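NleG5-1 effector (Enterobacteria phage YYZ-2008, PDB 5VGC) is an effector protein that probably acts as a ubiquitin-protein transferase through a RING-like domain and binds calcium ions. Local coordinates at residues L44-R49 with E79-T84. The protein carries 1 engineered substitution. Residues are numbered along the deposited sequence; the frame is centred on the assembly and turned at random.
Sequences LMVSIR and EHIERT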
loop_
_atom_site.group_PDB
_atom_site.type_symbol
_atom_site.label_atom_id
_atom_site.label_comp_id
_atom_site.label_asym_id
_atom_site.label_seq_id
_atom_site.Cartn_x
_atom_site.Cartn_y
_atom_site.Cartn_z
ATOM N N LEU A 44 -39.131 14.072 -8.538
ATOM C CA LEU A 44 -38.314 13.840 -7.338
ATOM C C LEU A 44 -36.962 14.532 -7.522
ATOM O O LEU A 44 -36.386 14.506 -8.623
ATOM C CB LEU A 44 -38.072 12.344 -7.074
ATOM C CG LEU A 44 -39.228 11.413 -6.692
ATOM C CD1 LEU A 44 -40.020 11.001 -7.922
ATOM C CD2 LEU A 44 -38.710 10.182 -5.957
ATOM N N MET A 45 -36.465 15.129 -6.438
ATOM C CA MET A 45 -35.178 15.832 -6.416
ATOM C C MET A 45 -34.060 14.860 -6.033
ATOM O O MET A 45 -34.215 14.088 -5.081
ATOM C CB MET A 45 -35.198 16.958 -5.362
ATOM C CG MET A 45 -36.277 18.029 -5.499
ATOM S SD MET A 45 -36.590 18.958 -3.969
ATOM C CE MET A 45 -34.990 19.696 -3.617
ATOM N N VAL A 46 -32.948 14.896 -6.771
ATOM C CA VAL A 46 -31.696 14.230 -6.352
ATOM C C VAL A 46 -30.518 15.182 -6.551
ATOM O O VAL A 46 -30.438 15.880 -7.571
ATOM C CB VAL A 46 -31.411 12.886 -7.085
ATOM C CG1 VAL A 46 -32.172 11.741 -6.437
ATOM C CG2 VAL A 46 -31.740 12.964 -8.559
ATOM N N SER A 47 -29.613 15.205 -5.571
ATOM C CA SER A 47 -28.477 16.126 -5.585
ATOM C C SER A 47 -27.190 15.346 -5.811
ATOM O O SER A 47 -26.844 14.468 -5.012
ATOM C CB SER A 47 -28.400 16.895 -4.261
ATOM O OG SER A 47 -27.379 17.884 -4.318
ATOM N N ILE A 48 -26.492 15.664 -6.896
ATOM C CA ILE A 48 -25.202 15.060 -7.189
ATOM C C ILE A 48 -24.110 16.035 -6.755
ATOM O O ILE A 48 -24.074 17.189 -7.225
ATOM C CB ILE A 48 -25.042 14.742 -8.689
ATOM C CG1 ILE A 48 -26.256 13.971 -9.229
ATOM C CG2 ILE A 48 -23.777 13.948 -8.948
ATOM C CD1 ILE A 48 -26.710 12.781 -8.409
ATOM N N ARG A 49 -23.231 15.565 -5.866
ATOM C CA ARG A 49 -22.021 16.292 -5.463
ATOM C C ARG A 49 -20.778 15.521 -5.919
ATOM O O ARG A 49 -20.814 14.275 -6.016
ATOM C CB ARG A 49 -21.976 16.473 -3.947
ATOM C CG ARG A 49 -23.062 17.391 -3.409
ATOM C CD ARG A 49 -23.320 17.203 -1.920
ATOM N NE ARG A 49 -24.691 17.573 -1.561
ATOM C CZ ARG A 49 -25.286 17.289 -0.400
ATOM N NH1 ARG A 49 -24.646 16.621 0.558
ATOM N NH2 ARG A 49 -26.544 17.675 -0.194
ATOM N N GLU A 79 -28.229 5.052 -7.544
ATOM C CA GLU A 79 -27.230 4.040 -7.909
ATOM C C GLU A 79 -26.963 4.041 -9.408
ATOM O O GLU A 79 -25.798 4.090 -9.837
ATOM C CB GLU A 79 -27.635 2.648 -7.432
ATOM C CG GLU A 79 -26.979 2.283 -6.112
ATOM C CD GLU A 79 -27.289 0.878 -5.689
ATOM O OE1 GLU A 79 -27.378 0.626 -4.461
ATOM O OE2 GLU A 79 -27.450 0.030 -6.590
ATOM N N HIS A 80 -28.044 4.001 -10.196
ATOM C CA HIS A 80 -27.908 4.078 -11.658
ATOM C C HIS A 80 -27.191 5.346 -12.130
ATOM O O HIS A 80 -26.250 5.280 -12.920
ATOM C CB HIS A 80 -29.251 3.998 -12.373
ATOM C CG HIS A 80 -29.110 3.824 -13.860
ATOM N ND1 HIS A 80 -29.111 4.881 -14.739
ATOM C CD2 HIS A 80 -28.941 2.711 -14.615
ATOM C CE1 HIS A 80 -28.963 4.427 -15.972
ATOM N NE2 HIS A 80 -28.861 3.113 -15.923
ATOM N N ILE A 81 -27.627 6.494 -11.649
ATOM C CA ILE A 81 -26.995 7.740 -12.077
ATOM C C ILE A 81 -25.506 7.711 -11.747
ATOM O O ILE A 81 -24.663 8.056 -12.588
ATOM C CB ILE A 81 -27.667 8.983 -11.449
ATOM C CG1 ILE A 81 -29.068 9.168 -12.022
ATOM C CG2 ILE A 81 -26.842 10.240 -11.720
ATOM C CD1 ILE A 81 -29.967 9.990 -11.127
ATOM N N GLU A 82 -25.198 7.295 -10.520
ATOM C CA GLU A 82 -23.819 7.153 -10.063
ATOM C C GLU A 82 -23.037 6.229 -10.985
ATOM O O GLU A 82 -21.956 6.598 -11.445
ATOM C CB GLU A 82 -23.755 6.648 -8.616
ATOM C CG GLU A 82 -24.041 7.728 -7.597
ATOM C CD GLU A 82 -24.034 7.221 -6.164
ATOM O OE1 GLU A 82 -24.001 5.977 -5.953
ATOM O OE2 GLU A 82 -24.046 8.079 -5.253
ATOM N N ARG A 83 -23.575 5.045 -11.260
ATOM C CA ARG A 83 -22.871 4.133 -12.154
ATOM C C ARG A 83 -22.682 4.736 -13.556
ATOM O O ARG A 83 -21.630 4.579 -14.165
ATOM C CB ARG A 83 -23.584 2.781 -12.254
ATOM C CG ARG A 83 -23.417 1.909 -11.032
ATOM C CD ARG A 83 -23.723 0.459 -11.342
ATOM N NE ARG A 83 -23.821 -0.252 -10.074
ATOM C CZ ARG A 83 -22.794 -0.792 -9.411
ATOM N NH1 ARG A 83 -21.537 -0.725 -9.858
ATOM N NH2 ARG A 83 -23.016 -1.394 -8.266
ATOM N N THR A 84 -23.697 5.431 -14.058
ATOM C CA THR A 84 -23.623 6.002 -15.395
ATOM C C THR A 84 -22.574 7.111 -15.447
ATOM O O THR A 84 -21.784 7.162 -16.384
ATOM C CB THR A 84 -25.003 6.504 -15.879
ATOM O OG1 THR A 84 -25.978 5.464 -15.702
ATOM C CG2 THR A 84 -24.952 6.890 -17.341
#
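Strand residues Ile48 and Val46 face Ile81 of the helix run 79-84, and the backbones stay well apart, 8.5 Å between CA of Ile48 and CA of Glu82 at the nearest pair. Ile81 carries the contact from the helix side, and its two branches go to different partners. Its branch methyl CG2 lies 4.2 Å from CD1 of Ile48, the two side chains running askew to each other. In Ile81 this CG2 stands anti to the backbone N, while CG1 lies beside that N (chi1 -69°) and leads the longer arm to Val46. There CD1 of Ile81 is 4.3 Å from CG2 of Val46. All three residues are buried, and the contact is purely apolar, with no hydrogen bond between strand and helix. On the helix, OG1 of Thr84 bonds to O of His80 at 2.8 Å, coming from above the carbonyl plane. The same oxygen accepts N of Thr84, so two bonds grip it. The strand is the middle one of a three-stranded antiparallel sheet, between 37-41 and 57-60, and helix 68-85 packs on one face of it. Ile39 and Leu41 of strand 37-41 and Ile78 and Leu85 of the same helix extend the apolar layer. Glu82 ties the helix to Gly59 of strand 57-60 and to Ser92 of helix 92-102, while Ile48 and Thr84 also touch helix 22-34.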